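PDB 3M7A: DUF192 domain-containing protein, which is of unknown function and belongs to the DUF192 (COG1430) family of uncharacterized proteins, probably exported by way of a signal peptide. Local coordinates for residues E61-R67 with T116-I122; L51-L57 with R78-L84; S31-F36 with R129-K133. One frame throughout, in Å; residues are numbered along the deposited sequence.

Interaction 1: residues E61-R67 with T116-I122; sequences EGMIFLR and TLAVLEI
F65 and V119 form a hydrogen-bonded pair between the antiparallel strands 61-66 and 118-123, and the pair shows how backbone register decides which side chains can meet. F65 N gives V119 O a bond of 2.8 Å, and V119 N returns one to F65 O. Two residues along, M63 and E121 form the next hydrogen-bonded pair, E121 N reaching M63 O almost straight, with an N-H...O angle of 174°. On the face that carries these four residues, F65 has CG beside its backbone N and anti to the carbonyl carbon (chi1 -60°), and from there the ring reaches E121. Its CE1 lies 3.4 Å from E121 CD, with ring and carboxylate planes 57° apart. V119 packs at the base of the F65 side chain, CB to CB 4.0 Å, and F75 of strand 72-75 meets F65 edge-to-face. On the opposite face the contacts between the two strands are aliphatic: in the conformer described, I64 CD1 lies 4.1 Å from both A118 CB and L120 CB, while L66 CD2 packs on A118 CB. W140 packs on L66 and A118.

At the end of the ladder R67 N still binds L117 O, at 3.0 Å. The R67 chain bends at chi3 to bring NE to T116 O, a weak bond at the guanidinium edge, while Q47 and D71 take its terminal nitrogens. T116 OG1 is itself tied to G114 and A73. L117 and A118 both face V89 of strand 84-89, a classic beta bulge on the strand's other edge; 118-123 is thus an inner strand of the mixed sheet, flanked by 61-66 and 84-89.

Interaction 2: residues L51-L57 with R78-L84; sequences LMFRTEL and RNTVIPL
A type II beta turn from L51 to R54 lies against the irregular run 78-84, and a single direct backbone hydrogen bond joins them: F53 N to N79 O, 2.8 Å. A water completes the join. It donates to L51 O and R54 O and accepts from V81 N at 2.8 Å, so three backbone groups from the two loops share one bridge.

Around this polar seam the side chains divide into two groups. On one flank N79 packs into the corner formed by M52 and F53: its amide lies alongside the F53 ring, the planes 27° apart and N79 CG 3.6 Å from F53 CE1, while the selenomethionine M52 crosses N79 with SE 3.7 Å from ND2. The extended M52 chain carries its methyl on to R78 O. In the conformers described, R78 and R54 form salt bridges with E107 and E39. On the other flank L84 CD2 meets both L51 CD1 and L57 CD2 in aliphatic packing, crossing L57 at about a right angle. V81 CB lies against the carbonyl oxygen R54 O, at 3.5 Å. I82 has CG1 held between its backbone N and carbonyl carbon (chi1 61°), which sets CG2 against the carbonyl oxygen T55 O and CD1 in aliphatic contact 3.6 Å from L57 CB.

Interaction 3: residues S31-F36 with R129-K133; sequences SGRHVF and RLGIK
Apolar contacts make up most of the meeting between H34 and F36 of strand 32-41 and L130 and I132 at the end of helix 126-130. L130 CB lies over one face of the H34 imidazole in a CH-pi contact, 3.9 Å from the ring centroid and 30° off its normal. I132 approaches the same ring obliquely, its CG1 3.7 Å from H34 CD2. Deeper in, the F36 ring presents its CZ edge to both aliphatic chains, 3.7 Å from L130 CD1 and 4.1 Å from I132 CD1; V27 of strand 21-29 touches F36 and I132 alike.

The polar contacts gather at S31. Its OG, placed between the backbone N and carbonyl carbon (chi1 74°), forms a hydrogen bond with H34 NE2 at 2.8 Å, in which either could be the donor and which should restrain the rotation of the imidazole. A water accepts from S31 N and donates to G131 O at 2.8 Å, linking the residue just before strand 32-41 to the chain past the helix.

G131 is where the chain leaves the helix beside S31. With phi at 89° it is the C-prime residue of a Schellman motif, in which I132 N bonds to A127 O and G131 N to A128 O, the classic way of closing a helix C-terminus.

The three contacts show how distant parts of a chain are gathered on and beside one sheet. Interactions 1 and 2 have centres 15 Å apart and touch: L51 and L84 pack on E121, and L51 also on M63. Their segments alternate along the chain, so the two contacts cross in sequence. Interaction 3, also 15 Å from interaction 1, reaches it through F36, which packs on L120 and I122; strands 32-41 and 61-66 are parallel neighbours, and helix 126-130 follows strand 118-123. Interactions 2 and 3 do not touch, with centres 22 Å and nearest atoms about 8 Å apart. Residues 31-36 and 129-133 enclose both other contacts in sequence, bringing an early strand and a late helix onto one compact domain.

Interaction 1: residues E61-R67 with T116-I122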
loop_
_atom_site.group_PDB
_atom_site.type_symbol
_atom_site.label_atom_id
_atom_site.label_comp_id
_atom_site.label_asym_id
_atom_site.label_seq_id
_atom_site.Cartn_x
_atom_site.Cartn_y
_atom_site.Cartn_z
ATOM N N GLU A 61 -6.930 -2.206 -6.334
ATOM C CA GLU A 61 -7.035 -2.378 -4.885
ATOM C C GLU A 61 -5.660 -2.329 -4.226
ATOM O O GLU A 61 -4.634 -2.447 -4.871
ATOM C CB GLU A 61 -7.719 -3.723 -4.570
ATOM C CG GLU A 61 -9.122 -3.844 -5.133
ATOM C CD GLU A 61 -9.759 -5.178 -4.827
ATOM O OE1 GLU A 61 -9.073 -6.223 -4.890
ATOM O OE2 GLU A 61 -10.964 -5.189 -4.515
ATOM N N GLY A 62 -5.662 -2.168 -2.912
ATOM C CA GLY A 62 -4.451 -2.229 -2.139
ATOM C C GLY A 62 -4.769 -2.385 -0.670
ATOM O O GLY A 62 -5.916 -2.587 -0.284
HETATM N N MSE A 63 -3.731 -2.286 0.149
HETATM C CA MSE A 63 -3.905 -2.148 1.591
HETATM C C MSE A 63 -3.006 -0.994 2.030
HETATM O O MSE A 63 -1.827 -0.957 1.667
HETATM C CB MSE A 63 -3.556 -3.413 2.361
HETATM C CG MSE A 63 -3.773 -3.299 3.873
HETATM SE SE MSE A 63 -3.614 -4.928 4.850
HETATM C CE MSE A 63 -5.394 -5.639 4.494
ATOM N N ILE A 64 -3.573 -0.071 2.798
ATOM C CA ILE A 64 -2.855 1.075 3.337
ATOM C C ILE A 64 -2.711 0.872 4.856
ATOM O O ILE A 64 -3.688 0.583 5.551
ATOM C CB ILE A 64 -3.559 2.424 2.952
ATOM C CG1 ILE A 64 -2.753 3.650 3.421
ATOM C CG2 ILE A 64 -4.974 2.512 3.477
ATOM C CD1 ILE A 64 -1.565 3.968 2.575
ATOM N N PHE A 65 -1.488 1.020 5.336
ATOM C CA PHE A 65 -1.095 0.831 6.712
ATOM C C PHE A 65 -0.767 2.218 7.253
ATOM O O PHE A 65 0.156 2.856 6.763
ATOM C CB PHE A 65 0.148 -0.053 6.799
ATOM C CG PHE A 65 0.005 -1.462 6.221
ATOM C CD1 PHE A 65 -0.137 -1.668 4.869
ATOM C CD2 PHE A 65 0.103 -2.573 7.046
ATOM C CE1 PHE A 65 -0.234 -2.950 4.372
ATOM C CE2 PHE A 65 0.013 -3.857 6.542
ATOM C CZ PHE A 65 -0.147 -4.050 5.201
ATOM N N LEU A 66 -1.542 2.722 8.215
ATOM C CA LEU A 66 -1.398 4.095 8.717
ATOM C C LEU A 66 -0.798 4.017 10.103
ATOM O O LEU A 66 -1.319 3.319 10.983
ATOM C CB LEU A 66 -2.722 4.845 8.748
ATOM C CG LEU A 66 -3.346 5.134 7.399
ATOM C CD1 LEU A 66 -4.634 5.970 7.614
ATOM C CD2 LEU A 66 -2.350 5.806 6.415
ATOM N N ARG A 67 0.308 4.720 10.282
ATOM C CA ARG A 67 1.143 4.515 11.448
ATOM C C ARG A 67 1.289 5.736 12.299
ATOM O O ARG A 67 1.626 6.800 11.836
ATOM C CB ARG A 67 2.526 4.061 11.025
ATOM C CG ARG A 67 2.459 2.778 10.235
ATOM C CD ARG A 67 3.765 2.422 9.607
ATOM N NE ARG A 67 4.869 2.234 10.540
ATOM C CZ ARG A 67 5.057 1.147 11.272
ATOM N NH1 ARG A 67 4.209 0.128 11.235
ATOM N NH2 ARG A 67 6.113 1.048 12.054
ATOM N N THR A 116 8.292 5.810 9.110
ATOM C CA THR A 116 7.297 5.429 8.118
ATOM C C THR A 116 5.906 5.876 8.588
ATOM O O THR A 116 5.373 5.340 9.575
ATOM C CB THR A 116 7.291 3.917 7.938
ATOM O OG1 THR A 116 8.623 3.463 7.683
ATOM C CG2 THR A 116 6.386 3.492 6.792
ATOM N N LEU A 117 5.340 6.877 7.910
ATOM C CA LEU A 117 3.991 7.365 8.182
ATOM C C LEU A 117 2.928 6.401 7.654
ATOM O O LEU A 117 1.874 6.239 8.268
ATOM C CB LEU A 117 3.844 8.762 7.562
ATOM C CG LEU A 117 2.462 9.388 7.733
ATOM C CD1 LEU A 117 2.133 9.647 9.212
ATOM C CD2 LEU A 117 2.400 10.697 6.947
ATOM N N ALA A 118 3.172 5.819 6.485
ATOM C CA ALA A 118 2.206 4.913 5.865
ATOM C C ALA A 118 2.935 3.917 4.984
ATOM O O ALA A 118 4.058 4.150 4.564
ATOM C CB ALA A 118 1.168 5.709 5.047
ATOM N N VAL A 119 2.268 2.817 4.680
ATOM C CA VAL A 119 2.715 1.846 3.718
ATOM C C VAL A 119 1.535 1.493 2.830
ATOM O O VAL A 119 0.437 1.304 3.319
ATOM C CB VAL A 119 3.247 0.566 4.401
ATOM C CG1 VAL A 119 3.770 -0.429 3.367
ATOM C CG2 VAL A 119 4.367 0.924 5.413
ATOM N N LEU A 120 1.779 1.418 1.520
ATOM C CA LEU A 120 0.767 1.016 0.564
ATOM C C LEU A 120 1.264 -0.260 -0.104
ATOM O O LEU A 120 2.358 -0.287 -0.694
ATOM C CB LEU A 120 0.537 2.115 -0.469
ATOM C CG LEU A 120 -0.422 1.728 -1.583
ATOM C CD1 LEU A 120 -1.869 1.525 -1.069
ATOM C CD2 LEU A 120 -0.423 2.804 -2.678
ATOM N N GLU A 121 0.472 -1.320 0.007
ATOM C CA GLU A 121 0.749 -2.572 -0.705
ATOM C C GLU A 121 -0.191 -2.740 -1.898
ATOM O O GLU A 121 -1.393 -2.570 -1.763
ATOM C CB GLU A 121 0.586 -3.789 0.225
ATOM C CG GLU A 121 1.636 -3.839 1.315
ATOM C CD GLU A 121 1.524 -4.994 2.275
ATOM O OE1 GLU A 121 0.538 -5.731 2.261
ATOM O OE2 GLU A 121 2.462 -5.132 3.087
ATOM N N ILE A 122 0.404 -3.036 -3.044
ATOM C CA ILE A 122 -0.306 -3.283 -4.290
ATOM C C ILE A 122 0.305 -4.531 -4.938
ATOM O O ILE A 122 1.306 -5.068 -4.486
ATOM C CB ILE A 122 -0.222 -2.066 -5.233
ATOM C CG1 ILE A 122 1.211 -1.782 -5.705
ATOM C CG2 ILE A 122 -0.861 -0.844 -4.553
ATOM C CD1 ILE A 122 1.296 -0.609 -6.695
#

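Interaction 2: residues L51-L57 with R78-L84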
loop_
_atom_site.group_PDB
_atom_site.type_symbol
_atom_site.label_atom_id
_atom_site.label_comp_id
_atom_site.label_asym_id
_atom_site.label_seq_id
_atom_site.Cartn_x
_atom_site.Cartn_y
_atom_site.Cartn_z
ATOM N N LEU A 51 -1.810 -8.540 4.407
ATOM C CA LEU A 51 -2.554 -9.296 3.398
ATOM C C LEU A 51 -2.268 -10.803 3.483
ATOM O O LEU A 51 -2.425 -11.519 2.502
ATOM C CB LEU A 51 -2.273 -8.737 1.990
ATOM C CG LEU A 51 -2.961 -7.418 1.655
ATOM C CD1 LEU A 51 -2.352 -6.798 0.377
ATOM C CD2 LEU A 51 -4.453 -7.637 1.487
HETATM N N MSE A 52 -1.857 -11.274 4.653
HETATM C CA MSE A 52 -1.698 -12.709 4.843
HETATM C C MSE A 52 -2.959 -13.447 4.404
HETATM O O MSE A 52 -4.098 -12.979 4.601
HETATM C CB MSE A 52 -1.433 -13.031 6.313
HETATM C CG MSE A 52 -0.061 -12.684 6.812
HETATM SE SE MSE A 52 0.148 -13.311 8.624
HETATM C CE MSE A 52 1.967 -12.735 8.852
ATOM N N PHE A 53 -2.709 -14.612 3.793
ATOM C CA PHE A 53 -3.737 -15.584 3.398
ATOM C C PHE A 53 -4.577 -15.214 2.188
ATOM O O PHE A 53 -5.300 -16.073 1.677
ATOM C CB PHE A 53 -4.672 -15.975 4.558
ATOM C CG PHE A 53 -3.946 -16.323 5.813
ATOM C CD1 PHE A 53 -3.114 -17.417 5.848
ATOM C CD2 PHE A 53 -4.052 -15.527 6.940
ATOM C CE1 PHE A 53 -2.405 -17.738 7.006
ATOM C CE2 PHE A 53 -3.353 -15.832 8.103
ATOM C CZ PHE A 53 -2.519 -16.931 8.124
ATOM N N ARG A 54 -4.487 -13.970 1.713
ATOM C CA ARG A 54 -5.281 -13.538 0.567
ATOM C C ARG A 54 -4.799 -14.202 -0.693
ATOM O O ARG A 54 -3.605 -14.228 -0.948
ATOM C CB ARG A 54 -5.152 -12.044 0.347
ATOM C CG ARG A 54 -5.700 -11.235 1.441
ATOM C CD ARG A 54 -7.198 -11.390 1.608
ATOM N NE ARG A 54 -7.616 -10.573 2.737
ATOM C CZ ARG A 54 -7.850 -9.268 2.663
ATOM N NH1 ARG A 54 -7.776 -8.639 1.504
ATOM N NH2 ARG A 54 -8.178 -8.610 3.754
ATOM N N THR A 55 -5.704 -14.735 -1.513
ATOM C CA THR A 55 -5.292 -15.385 -2.766
ATOM C C THR A 55 -5.513 -14.517 -4.001
ATOM O O THR A 55 -5.116 -14.898 -5.089
ATOM C CB THR A 55 -5.976 -16.732 -2.948
ATOM O OG1 THR A 55 -7.384 -16.532 -2.886
ATOM C CG2 THR A 55 -5.516 -17.692 -1.815
ATOM N N GLU A 56 -6.105 -13.342 -3.813
ATOM C CA GLU A 56 -6.312 -12.423 -4.925
ATOM C C GLU A 56 -6.405 -10.980 -4.457
ATOM O O GLU A 56 -6.690 -10.693 -3.313
ATOM C CB GLU A 56 -7.558 -12.800 -5.727
ATOM C CG GLU A 56 -8.863 -12.549 -4.989
ATOM C CD GLU A 56 -10.093 -12.839 -5.838
ATOM O OE1 GLU A 56 -10.138 -12.404 -7.014
ATOM O OE2 GLU A 56 -11.018 -13.496 -5.316
ATOM N N LEU A 57 -6.093 -10.082 -5.374
ATOM C CA LEU A 57 -6.048 -8.639 -5.165
ATOM C C LEU A 57 -6.102 -8.011 -6.555
ATOM O O LEU A 57 -5.329 -8.386 -7.443
ATOM C CB LEU A 57 -4.757 -8.205 -4.485
ATOM C CG LEU A 57 -4.657 -6.719 -4.085
ATOM C CD1 LEU A 57 -5.627 -6.346 -2.982
ATOM C CD2 LEU A 57 -3.203 -6.390 -3.709
ATOM N N ARG A 78 5.711 -13.757 5.330
ATOM C CA ARG A 78 5.167 -14.948 5.971
ATOM C C ARG A 78 3.645 -15.003 5.721
ATOM O O ARG A 78 2.948 -13.989 5.865
ATOM C CB ARG A 78 5.489 -14.973 7.470
ATOM C CG ARG A 78 4.876 -16.199 8.191
ATOM C CD ARG A 78 5.335 -16.474 9.604
ATOM N NE ARG A 78 6.637 -17.140 9.645
ATOM C CZ ARG A 78 7.220 -17.572 10.763
ATOM N NH1 ARG A 78 6.631 -17.405 11.942
ATOM N NH2 ARG A 78 8.402 -18.167 10.700
ATOM N N ASN A 79 3.150 -16.191 5.335
ATOM C CA ASN A 79 1.730 -16.425 5.054
ATOM C C ASN A 79 1.116 -15.594 3.936
ATOM O O ASN A 79 -0.086 -15.630 3.771
ATOM C CB ASN A 79 0.862 -16.264 6.322
ATOM C CG ASN A 79 1.188 -17.281 7.388
ATOM O OD1 ASN A 79 1.466 -18.452 7.076
ATOM N ND2 ASN A 79 1.115 -16.869 8.642
ATOM N N THR A 80 1.939 -14.898 3.166
ATOM C CA THR A 80 1.458 -14.089 2.060
ATOM C C THR A 80 1.668 -14.868 0.779
ATOM O O THR A 80 2.792 -15.239 0.424
ATOM C CB THR A 80 2.101 -12.695 2.059
ATOM O OG1 THR A 80 1.888 -12.102 3.354
ATOM C CG2 THR A 80 1.532 -11.804 0.963
ATOM N N VAL A 81 0.547 -15.091 0.108
ATOM C CA VAL A 81 0.428 -15.996 -1.033
ATOM C C VAL A 81 0.672 -15.318 -2.386
ATOM O O VAL A 81 1.084 -15.968 -3.361
ATOM C CB VAL A 81 -1.013 -16.594 -1.039
ATOM C CG1 VAL A 81 -1.245 -17.538 -2.206
ATOM C CG2 VAL A 81 -1.310 -17.250 0.315
ATOM N N ILE A 82 0.377 -14.021 -2.441
ATOM C CA ILE A 82 0.487 -13.264 -3.670
ATOM C C ILE A 82 1.676 -12.317 -3.587
ATOM O O ILE A 82 1.993 -11.803 -2.506
ATOM C CB ILE A 82 -0.816 -12.490 -3.986
ATOM C CG1 ILE A 82 -1.170 -11.469 -2.899
ATOM C CG2 ILE A 82 -1.973 -13.468 -4.198
ATOM C CD1 ILE A 82 -2.318 -10.524 -3.272
ATOM N N PRO A 83 2.384 -12.106 -4.712
ATOM C CA PRO A 83 3.504 -11.179 -4.694
ATOM C C PRO A 83 2.987 -9.741 -4.550
ATOM O O PRO A 83 1.886 -9.422 -5.025
ATOM C CB PRO A 83 4.202 -11.420 -6.039
ATOM C CG PRO A 83 3.159 -11.925 -6.914
ATOM C CD PRO A 83 2.216 -12.726 -6.039
ATOM N N LEU A 84 3.771 -8.905 -3.900
ATOM C CA LEU A 84 3.354 -7.530 -3.605
ATOM C C LEU A 84 4.497 -6.568 -3.843
ATOM O O LEU A 84 5.668 -6.912 -3.685
ATOM C CB LEU A 84 2.940 -7.404 -2.136
ATOM C CG LEU A 84 1.710 -8.187 -1.725
ATOM C CD1 LEU A 84 1.539 -8.152 -0.179
ATOM C CD2 LEU A 84 0.459 -7.694 -2.432
HETATM O O HOH W 1 -1.528 -13.241 0.472
#

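Interaction 3: residues S31-F36 with R129-K133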
loop_
_atom_site.group_PDB
_atom_site.type_symbol
_atom_site.label_atom_id
_atom_site.label_comp_id
_atom_site.label_asym_id
_atom_site.label_seq_id
_atom_site.Cartn_x
_atom_site.Cartn_y
_atom_site.Cartn_z
ATOM N N SER A 31 4.607 10.103 -13.490
ATOM C CA SER A 31 3.816 9.133 -14.253
ATOM C C SER A 31 2.335 9.444 -14.311
ATOM O O SER A 31 1.609 8.818 -15.096
ATOM C CB SER A 31 4.020 7.719 -13.696
ATOM O OG SER A 31 3.344 7.547 -12.456
ATOM N N GLY A 32 1.868 10.392 -13.505
ATOM C CA GLY A 32 0.462 10.706 -13.456
ATOM C C GLY A 32 -0.126 10.423 -12.071
ATOM O O GLY A 32 0.598 10.445 -11.067
ATOM N N ARG A 33 -1.424 10.145 -12.049
ATOM C CA ARG A 33 -2.171 9.923 -10.832
ATOM C C ARG A 33 -2.782 8.547 -10.882
ATOM O O ARG A 33 -3.504 8.223 -11.823
ATOM C CB ARG A 33 -3.244 11.005 -10.627
ATOM C CG ARG A 33 -4.087 10.860 -9.353
ATOM C CD ARG A 33 -5.038 12.023 -9.256
ATOM N NE ARG A 33 -5.722 12.205 -7.982
ATOM C CZ ARG A 33 -5.237 12.865 -6.934
ATOM N NH1 ARG A 33 -3.987 13.305 -6.933
ATOM N NH2 ARG A 33 -6.022 13.117 -5.891
ATOM N N HIS A 34 -2.497 7.756 -9.843
ATOM C CA HIS A 34 -2.981 6.378 -9.699
ATOM C C HIS A 34 -3.867 6.300 -8.478
ATOM O O HIS A 34 -3.610 7.001 -7.491
ATOM C CB HIS A 34 -1.802 5.414 -9.534
ATOM C CG HIS A 34 -0.758 5.602 -10.570
ATOM N ND1 HIS A 34 -0.862 5.078 -11.836
ATOM C CD2 HIS A 34 0.392 6.308 -10.541
ATOM C CE1 HIS A 34 0.191 5.444 -12.543
ATOM N NE2 HIS A 34 0.977 6.184 -11.780
ATOM N N VAL A 35 -4.874 5.436 -8.531
ATOM C CA VAL A 35 -5.881 5.349 -7.483
ATOM C C VAL A 35 -6.077 3.891 -7.065
ATOM O O VAL A 35 -6.252 3.030 -7.919
ATOM C CB VAL A 35 -7.267 5.900 -7.974
ATOM C CG1 VAL A 35 -8.277 5.862 -6.830
ATOM C CG2 VAL A 35 -7.116 7.300 -8.518
ATOM N N PHE A 36 -6.030 3.629 -5.762
ATOM C CA PHE A 36 -6.213 2.297 -5.194
ATOM C C PHE A 36 -7.301 2.344 -4.134
ATOM O O PHE A 36 -7.175 3.103 -3.185
ATOM C CB PHE A 36 -4.906 1.773 -4.610
ATOM C CG PHE A 36 -3.791 1.767 -5.600
ATOM C CD1 PHE A 36 -3.646 0.722 -6.491
ATOM C CD2 PHE A 36 -2.899 2.829 -5.695
ATOM C CE1 PHE A 36 -2.626 0.707 -7.433
ATOM C CE2 PHE A 36 -1.884 2.844 -6.641
ATOM C CZ PHE A 36 -1.734 1.776 -7.501
ATOM N N ARG A 129 5.201 -1.038 -13.512
ATOM C CA ARG A 129 4.324 -0.955 -14.681
ATOM C C ARG A 129 3.675 0.430 -14.772
ATOM O O ARG A 129 3.531 0.995 -15.858
ATOM C CB ARG A 129 3.248 -2.029 -14.637
ATOM C CG ARG A 129 2.176 -1.842 -15.728
ATOM C CD ARG A 129 1.104 -2.905 -15.639
ATOM N NE ARG A 129 0.024 -2.661 -16.591
ATOM C CZ ARG A 129 -0.013 -3.083 -17.842
ATOM N NH1 ARG A 129 0.955 -3.820 -18.338
ATOM N NH2 ARG A 129 -1.056 -2.761 -18.610
ATOM N N LEU A 130 3.301 0.971 -13.620
ATOM C CA LEU A 130 2.615 2.267 -13.517
ATOM C C LEU A 130 3.526 3.470 -13.548
ATOM O O LEU A 130 3.074 4.580 -13.873
ATOM C CB LEU A 130 1.753 2.307 -12.251
ATOM C CG LEU A 130 0.568 1.338 -12.219
ATOM C CD1 LEU A 130 -0.156 1.446 -10.874
ATOM C CD2 LEU A 130 -0.387 1.537 -13.382
ATOM N N GLY A 131 4.781 3.270 -13.195
ATOM C CA GLY A 131 5.717 4.357 -13.074
ATOM C C GLY A 131 5.784 5.034 -11.723
ATOM O O GLY A 131 6.320 6.139 -11.643
ATOM N N ILE A 132 5.264 4.391 -10.684
ATOM C CA ILE A 132 5.334 4.931 -9.326
ATOM C C ILE A 132 6.792 4.901 -8.873
ATOM O O ILE A 132 7.490 3.892 -9.053
ATOM C CB ILE A 132 4.399 4.146 -8.381
ATOM C CG1 ILE A 132 2.926 4.378 -8.754
ATOM C CG2 ILE A 132 4.664 4.534 -6.920
ATOM C CD1 ILE A 132 1.932 3.485 -8.041
ATOM N N LYS A 133 7.258 6.019 -8.315
ATOM C CA LYS A 133 8.670 6.190 -7.956
ATOM C C LYS A 133 8.839 6.882 -6.609
ATOM O O LYS A 133 7.971 7.622 -6.188
ATOM C CB LYS A 133 9.385 6.998 -9.045
ATOM C CG LYS A 133 9.588 6.190 -10.333
ATOM C CD LYS A 133 10.135 6.986 -11.482
ATOM C CE LYS A 133 10.301 6.083 -12.697
ATOM N NZ LYS A 133 11.144 4.896 -12.415
HETATM O O HOH W 2 5.687 8.766 -11.039
#